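PDB 5DMM: homocysteine S-methyltransferase from Escherichia coli, which catalyses zinc-dependent methyl transfer from S-methylmethionine, or less efficiently S-adenosylmethionine, to homocysteine, producing methionine. Local coordinates for residues S40-V43 / L44-P48; E49-R52 / E53-D57; K94-E97 / L98-A102. All coordinates share one frame; numbering follows the deposited sequence.

Contact 1. Residues S40-V43 / L44-P48; sequences SAKV and LVENP
L44 meets S40 one turn back in the last turns of helix 39-46, a peripheral helix of this homocysteine-binding TIM-barrel protein. Its backbone N bonds to S40 O, and its side chain then climbs past the same oxygen: L44 CB lies 3.1 Å from S40 O, CG turns beside it, and CD1 is still only 3.4 Å from S40 O. With CG anti to the carbonyl carbon (chi1 -81°), the isobutyl group is folded back over that carbonyl, while CD1 also comes near S40 CB. L44 further reaches I51 of helix 48-61 and L98 of helix 85-109, so an alanine here would probably open a gap between the three helices and leave I51 without part of its cover. On the exposed side, K42 and E46 cross obliquely with aliphatic contact: K42 CG sits 3.6 Å from E46 CD. Their charges do not meet, since K42 NZ and E46 OE1 are 5.3 Å apart and K42 NZ is instead bonded to N33 O. The helix closes at E46, and N47 departs from helical backbone angles. K42 O takes a nearly linear bond from E46 N (164°) and a weak one from V45 N. V43 O receives N47 N at 2.9 Å, and P48 CD packs 3.7 Å from the same V43 O.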
loop_
_atom_site.group_PDB
_atom_site.type_symbol
_atom_site.label_atom_id
_atom_site.label_comp_id
_atom_site.label_asym_id
_atom_site.label_seq_id
_atom_site.Cartn_x
_atom_site.Cartn_y
_atom_site.Cartn_z
ATOM N N SER A 40 -4.870 -4.121 14.212
ATOM C CA SER A 40 -3.970 -5.136 13.661
ATOM C C SER A 40 -3.182 -5.875 14.754
ATOM O O SER A 40 -2.902 -7.060 14.616
ATOM C CB SER A 40 -3.008 -4.514 12.636
ATOM O OG SER A 40 -2.285 -3.432 13.189
ATOM N N ALA A 41 -2.843 -5.188 15.842
ATOM C CA ALA A 41 -2.097 -5.820 16.922
ATOM C C ALA A 41 -2.920 -6.941 17.560
ATOM O O ALA A 41 -2.380 -7.991 17.911
ATOM C CB ALA A 41 -1.688 -4.788 17.971
ATOM N N LYS A 42 -4.224 -6.717 17.689
ATOM C CA LYS A 42 -5.104 -7.720 18.260
ATOM C C LYS A 42 -5.330 -8.860 17.283
ATOM O O LYS A 42 -5.175 -10.025 17.630
ATOM C CB LYS A 42 -6.452 -7.119 18.661
ATOM C CG LYS A 42 -7.393 -8.158 19.286
ATOM C CD LYS A 42 -8.697 -7.555 19.771
ATOM C CE LYS A 42 -9.709 -7.450 18.640
ATOM N NZ LYS A 42 -11.012 -6.872 19.095
ATOM N N VAL A 43 -5.698 -8.532 16.051
ATOM C CA VAL A 43 -6.038 -9.583 15.091
ATOM C C VAL A 43 -4.817 -10.419 14.708
ATOM O O VAL A 43 -4.928 -11.631 14.509
ATOM C CB VAL A 43 -6.695 -8.998 13.823
ATOM C CG1 VAL A 43 -7.040 -10.103 12.826
ATOM C CG2 VAL A 43 -7.960 -8.233 14.201
ATOM N N LEU A 44 -3.644 -9.791 14.621
ATOM C CA LEU A 44 -2.435 -10.530 14.266
ATOM C C LEU A 44 -2.102 -11.552 15.350
ATOM O O LEU A 44 -1.540 -12.613 15.079
ATOM C CB LEU A 44 -1.257 -9.578 14.053
ATOM C CG LEU A 44 -1.203 -8.904 12.680
ATOM C CD1 LEU A 44 -0.151 -7.790 12.705
ATOM C CD2 LEU A 44 -0.864 -9.919 11.608
ATOM N N VAL A 45 -2.481 -11.228 16.574
ATOM C CA VAL A 45 -2.264 -12.128 17.699
ATOM C C VAL A 45 -3.402 -13.142 17.850
ATOM O O VAL A 45 -3.164 -14.350 17.924
ATOM C CB VAL A 45 -2.084 -11.335 19.003
ATOM C CG1 VAL A 45 -2.185 -12.252 20.221
ATOM C CG2 VAL A 45 -0.732 -10.595 18.992
ATOM N N GLU A 46 -4.638 -12.663 17.858
ATOM C CA GLU A 46 -5.765 -13.516 18.236
ATOM C C GLU A 46 -6.413 -14.265 17.070
ATOM O O GLU A 46 -6.928 -15.368 17.246
ATOM C CB GLU A 46 -6.810 -12.677 18.970
ATOM C CG GLU A 46 -6.281 -12.105 20.286
ATOM C CD GLU A 46 -7.300 -11.255 21.023
ATOM O OE1 GLU A 46 -8.482 -11.266 20.623
ATOM O OE2 GLU A 46 -6.920 -10.573 22.004
ATOM N N ASN A 47 -6.391 -13.674 15.881
ATOM C CA ASN A 47 -6.974 -14.328 14.708
ATOM C C ASN A 47 -6.133 -14.185 13.430
ATOM O O ASN A 47 -6.647 -13.752 12.395
ATOM C CB ASN A 47 -8.389 -13.785 14.457
ATOM C CG ASN A 47 -9.403 -14.330 15.448
ATOM O OD1 ASN A 47 -9.877 -13.610 16.332
ATOM N ND2 ASN A 47 -9.725 -15.611 15.317
ATOM N N PRO A 48 -4.852 -14.573 13.484
ATOM C CA PRO A 48 -4.027 -14.376 12.291
ATOM C C PRO A 48 -4.518 -15.210 11.112
ATOM O O PRO A 48 -4.258 -14.857 9.961
ATOM C CB PRO A 48 -2.634 -14.829 12.743
ATOM C CG PRO A 48 -2.895 -15.760 13.879
ATOM C CD PRO A 48 -4.083 -15.188 14.582
#

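Contact 2. Residues E49-R52 / E53-D57; sequences ELIR and EVHLD
Helix 48-61, one of the outer helices of the TIM barrel, carries this contact in its first turns, where residues 49-52 meet 53-57 across single turns. Four successive i+4 bonds define the segment: E53 N to E49 O, V54 N to L50 O, H55 N to I51 O and L56 N to R52 O, each 3.0 Å long. Side chains then divide between two flanks. On the buried flank, I51 and H55 lie side by side and point the same way. I51 CG2 touches the H55 imidazole at CD2 and NE2, both 3.7 Å away, while H55 CD2 also approaches I51 O at 3.3 Å, obliquely to the ring. M23 adjoins both residues, and A99 and A102 of helix 85-109 pack on H55. On the other flank E53 is the hub. A chi1 of -75° sets E53 CG beside its own backbone N and back over the preceding turn, 3.1 Å from E49 O, and the extended chain carries the carboxylate between L50 and R52. E53 OE1 rests 3.7 Å from L50 CD2; E53 OE2 forms a long salt bridge of 3.6 Å with R52 NH2. R52 reaches it by bending at chi3 (70°), which brings the guanidinium beside its neighbour with its plane 33° from that of the carboxylate. E49 O sits over one guanidinium face, offset toward the rim. E49 itself turns to N47, its OE2 accepting a bond from N47 ND2. The length of the R52-E53 pair, and a long, weak ion pair from E53 OE1 to R30, whose NH2 also forms a salt bridge with D57 OD2, imply that the E53 carboxylate is probably steadied by diffuse positive charge rather than by one tight partner.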
loop_
_atom_site.group_PDB
_atom_site.type_symbol
_atom_site.label_atom_id
_atom_site.label_comp_id
_atom_site.label_asym_id
_atom_site.label_seq_id
_atom_site.Cartn_x
_atom_site.Cartn_y
_atom_site.Cartn_z
ATOM N N GLU A 49 -5.242 -16.290 11.393
ATOM C CA GLU A 49 -5.737 -17.136 10.318
ATOM C C GLU A 49 -6.793 -16.412 9.476
ATOM O O GLU A 49 -6.959 -16.709 8.291
ATOM C CB GLU A 49 -6.299 -18.437 10.882
ATOM C CG GLU A 49 -7.621 -18.283 11.612
ATOM C CD GLU A 49 -7.493 -17.702 13.021
ATOM O OE1 GLU A 49 -6.369 -17.688 13.591
ATOM O OE2 GLU A 49 -8.543 -17.263 13.553
ATOM N N LEU A 50 -7.495 -15.445 10.060
ATOM C CA LEU A 50 -8.496 -14.718 9.284
ATOM C C LEU A 50 -7.811 -13.749 8.324
ATOM O O LEU A 50 -8.275 -13.561 7.212
ATOM C CB LEU A 50 -9.478 -13.973 10.188
ATOM C CG LEU A 50 -10.408 -14.862 11.024
ATOM C CD1 LEU A 50 -11.345 -14.001 11.844
ATOM C CD2 LEU A 50 -11.202 -15.821 10.130
ATOM N N ILE A 51 -6.705 -13.149 8.747
ATOM C CA ILE A 51 -5.934 -12.275 7.852
ATOM C C ILE A 51 -5.392 -13.069 6.659
ATOM O O ILE A 51 -5.461 -12.621 5.502
ATOM C CB ILE A 51 -4.784 -11.587 8.619
ATOM C CG1 ILE A 51 -5.357 -10.537 9.579
ATOM C CG2 ILE A 51 -3.790 -10.934 7.656
ATOM C CD1 ILE A 51 -4.279 -9.869 10.463
ATOM N N ARG A 52 -4.859 -14.251 6.943
ATOM C CA ARG A 52 -4.366 -15.137 5.895
ATOM C C ARG A 52 -5.497 -15.526 4.936
ATOM O O ARG A 52 -5.299 -15.564 3.716
ATOM C CB ARG A 52 -3.734 -16.385 6.521
ATOM C CG ARG A 52 -3.175 -17.410 5.547
ATOM C CD ARG A 52 -3.202 -18.802 6.200
ATOM N NE ARG A 52 -4.589 -19.266 6.338
ATOM C CZ ARG A 52 -5.095 -19.900 7.398
ATOM N NH1 ARG A 52 -4.340 -20.181 8.454
ATOM N NH2 ARG A 52 -6.372 -20.258 7.400
ATOM N N GLU A 53 -6.678 -15.803 5.490
ATOM C CA GLU A 53 -7.840 -16.162 4.677
ATOM C C GLU A 53 -8.237 -15.017 3.739
ATOM O O GLU A 53 -8.591 -15.240 2.579
ATOM C CB GLU A 53 -9.015 -16.560 5.574
ATOM C CG GLU A 53 -8.847 -17.947 6.197
ATOM C CD GLU A 53 -9.994 -18.348 7.126
ATOM O OE1 GLU A 53 -11.115 -17.817 6.961
ATOM O OE2 GLU A 53 -9.767 -19.199 8.024
ATOM N N VAL A 54 -8.188 -13.787 4.240
ATOM C CA VAL A 54 -8.550 -12.648 3.401
ATOM C C VAL A 54 -7.542 -12.457 2.270
ATOM O O VAL A 54 -7.931 -12.166 1.131
ATOM C CB VAL A 54 -8.659 -11.350 4.218
ATOM C CG1 VAL A 54 -8.868 -10.162 3.270
ATOM C CG2 VAL A 54 -9.805 -11.454 5.214
ATOM N N HIS A 55 -6.255 -12.629 2.566
ATOM C CA HIS A 55 -5.247 -12.540 1.504
ATOM C C HIS A 55 -5.522 -13.611 0.434
ATOM O O HIS A 55 -5.450 -13.355 -0.771
ATOM C CB HIS A 55 -3.830 -12.704 2.065
ATOM C CG HIS A 55 -3.336 -11.528 2.854
ATOM N ND1 HIS A 55 -3.363 -10.238 2.371
ATOM C CD2 HIS A 55 -2.774 -11.456 4.086
ATOM C CE1 HIS A 55 -2.843 -9.421 3.274
ATOM N NE2 HIS A 55 -2.474 -10.136 4.319
ATOM N N LEU A 56 -5.860 -14.815 0.885
ATOM C CA LEU A 56 -6.151 -15.905 -0.043
ATOM C C LEU A 56 -7.385 -15.566 -0.883
ATOM O O LEU A 56 -7.418 -15.809 -2.091
ATOM C CB LEU A 56 -6.357 -17.216 0.716
ATOM C CG LEU A 56 -6.789 -18.419 -0.128
ATOM C CD1 LEU A 56 -5.736 -18.749 -1.187
ATOM C CD2 LEU A 56 -7.081 -19.628 0.770
ATOM N N ASP A 57 -8.389 -14.993 -0.229
ATOM C CA ASP A 57 -9.599 -14.503 -0.895
ATOM C C ASP A 57 -9.289 -13.545 -2.055
ATOM O O ASP A 57 -9.868 -13.634 -3.153
ATOM C CB ASP A 57 -10.472 -13.794 0.138
ATOM C CG ASP A 57 -11.936 -13.836 -0.197
ATOM O OD1 ASP A 57 -12.288 -13.763 -1.398
ATOM O OD2 ASP A 57 -12.739 -13.936 0.758
#

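Contact 3. Residues K94-E97 / L98-A102; sequences KSVE and LARKA
E97 and K101, one turn apart on the outer side of helix 85-109, lie side by side and point the same way, an ordinary i/i+4 pair joined at both backbone and side chain. K101 N donates to E97 O at 2.8 Å, and K101 NZ reaches E97 OE2 at 3.4 Å, a salt bridge whose hydrogen bond is weak. The lysine gets there by folding: its first torsion (chi1 -67°) turns K101 CG back to lie 3.1 Å from E97 O, and bends at chi2 and chi4 return the ammonium to the glutamate. E97 O is thus bonded by an amide and brushed by a methylene.

V96 O is similarly occupied. R100 N donates to it at 2.9 Å, with an N-H...O angle of 158°, while R100 CG packs 3.2 Å from V96 O. Farther out, R100 CD runs across V96 CG1 at 3.8 Å, and the guanidinium then uses NH1 for a weak hydrogen bond to A160 O. K94 O takes L98 N at 2.9 Å. Beyond that bond the K94 chain passes across L98, with CG of the lysine near L98 CD1 and its CE near L98 CD2, so it is the aliphatic part of K94 that meets the leucine. S95 OG is bonded to I92 O within the same helix. L98 O in turn accepts from A102 N.

On the inward flank A99 and R100 meet V118 of strand 117-122, A99 also faces H55, and L98 packs on helices 39-46 and 48-61. This is an amphipathic helix, one flank on a strand and neighbouring helices and the other carrying charged side chains, as in the outer helical layer of a TIM barrel.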
loop_
_atom_site.group_PDB
_atom_site.type_symbol
_atom_site.label_atom_id
_atom_site.label_comp_id
_atom_site.label_asym_id
_atom_site.label_seq_id
_atom_site.Cartn_x
_atom_site.Cartn_y
_atom_site.Cartn_z
ATOM N N LYS A 94 5.067 -10.764 11.038
ATOM C CA LYS A 94 3.947 -11.694 10.951
ATOM C C LYS A 94 2.960 -11.312 9.842
ATOM O O LYS A 94 2.413 -12.188 9.174
ATOM C CB LYS A 94 3.210 -11.758 12.281
ATOM C CG LYS A 94 2.042 -12.730 12.293
ATOM C CD LYS A 94 2.520 -14.170 12.223
ATOM C CE LYS A 94 1.447 -15.136 12.715
ATOM N NZ LYS A 94 1.171 -14.968 14.169
ATOM N N SER A 95 2.752 -10.012 9.646
ATOM C CA SER A 95 1.814 -9.544 8.623
ATOM C C SER A 95 2.284 -9.979 7.236
ATOM O O SER A 95 1.459 -10.272 6.364
ATOM C CB SER A 95 1.627 -8.016 8.689
ATOM O OG SER A 95 2.705 -7.304 8.095
ATOM N N VAL A 96 3.603 -10.031 7.050
ATOM C CA VAL A 96 4.216 -10.490 5.804
ATOM C C VAL A 96 4.120 -12.000 5.697
ATOM O O VAL A 96 3.799 -12.537 4.648
ATOM C CB VAL A 96 5.699 -10.090 5.701
ATOM C CG1 VAL A 96 6.281 -10.512 4.327
ATOM C CG2 VAL A 96 5.855 -8.590 5.893
ATOM N N GLU A 97 4.400 -12.680 6.801
ATOM C CA GLU A 97 4.347 -14.131 6.835
ATOM C C GLU A 97 2.961 -14.648 6.432
ATOM O O GLU A 97 2.852 -15.606 5.674
ATOM C CB GLU A 97 4.724 -14.630 8.236
ATOM C CG GLU A 97 4.764 -16.131 8.398
ATOM C CD GLU A 97 4.959 -16.536 9.859
ATOM O OE1 GLU A 97 5.736 -15.858 10.574
ATOM O OE2 GLU A 97 4.316 -17.516 10.303
ATOM N N LEU A 98 1.909 -14.001 6.928
ATOM C CA LEU A 98 0.546 -14.460 6.648
ATOM C C LEU A 98 0.197 -14.263 5.181
ATOM O O LEU A 98 -0.501 -15.088 4.594
ATOM C CB LEU A 98 -0.472 -13.735 7.524
ATOM C CG LEU A 98 -0.394 -14.054 9.018
ATOM C CD1 LEU A 98 -1.230 -13.059 9.807
ATOM C CD2 LEU A 98 -0.897 -15.486 9.258
ATOM N N ALA A 99 0.689 -13.186 4.578
ATOM C CA ALA A 99 0.441 -12.985 3.153
ATOM C C ALA A 99 1.237 -14.000 2.332
ATOM O O ALA A 99 0.757 -14.504 1.309
ATOM C CB ALA A 99 0.797 -11.539 2.725
ATOM N N ARG A 100 2.459 -14.296 2.769
ATOM C CA ARG A 100 3.278 -15.274 2.061
ATOM C C ARG A 100 2.650 -16.667 2.177
ATOM O O ARG A 100 2.687 -17.449 1.224
ATOM C CB ARG A 100 4.712 -15.274 2.603
ATOM C CG ARG A 100 5.468 -13.962 2.357
ATOM C CD ARG A 100 6.864 -14.030 2.952
ATOM N NE ARG A 100 7.627 -15.094 2.312
ATOM C CZ ARG A 100 8.722 -15.655 2.814
ATOM N NH1 ARG A 100 9.201 -15.267 3.990
ATOM N NH2 ARG A 100 9.335 -16.614 2.132
ATOM N N LYS A 101 2.073 -16.965 3.340
ATOM C CA LYS A 101 1.383 -18.241 3.540
ATOM C C LYS A 101 0.174 -18.360 2.623
ATOM O O LYS A 101 -0.081 -19.429 2.078
ATOM C CB LYS A 101 0.939 -18.413 4.998
ATOM C CG LYS A 101 2.077 -18.570 6.009
ATOM C CD LYS A 101 2.740 -19.930 5.930
ATOM C CE LYS A 101 3.708 -20.142 7.094
ATOM N NZ LYS A 101 3.039 -20.021 8.424
ATOM N N ALA A 102 -0.570 -17.265 2.453
ATOM C CA ALA A 102 -1.711 -17.261 1.540
ATOM C C ALA A 102 -1.273 -17.466 0.083
ATOM O O ALA A 102 -1.966 -18.123 -0.698
ATOM C CB ALA A 102 -2.503 -15.965 1.672
#

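The three contacts occupy three neighbouring helices and meet largely through aliphatic groups, with some backbone carbonyls at the seams. Contacts 1 and 2 follow each other in the chain: L44 CD2 and I51 CD1 are 3.6 Å apart. Contact 3 packs against both and also touches strand 117-122, through A99 and R100. The contact centres lie about 19, 17 and 15 Å from the chain centre for contacts 1, 2 and 3. Each has a buried flank (L44; I51 and H55; L98 and A99) and a more open charged one. Their surface chemistry differs: oppositely charged ends stay apart in contact 1, pair loosely between adjacent residues in contact 2, and pair one turn apart in contact 3.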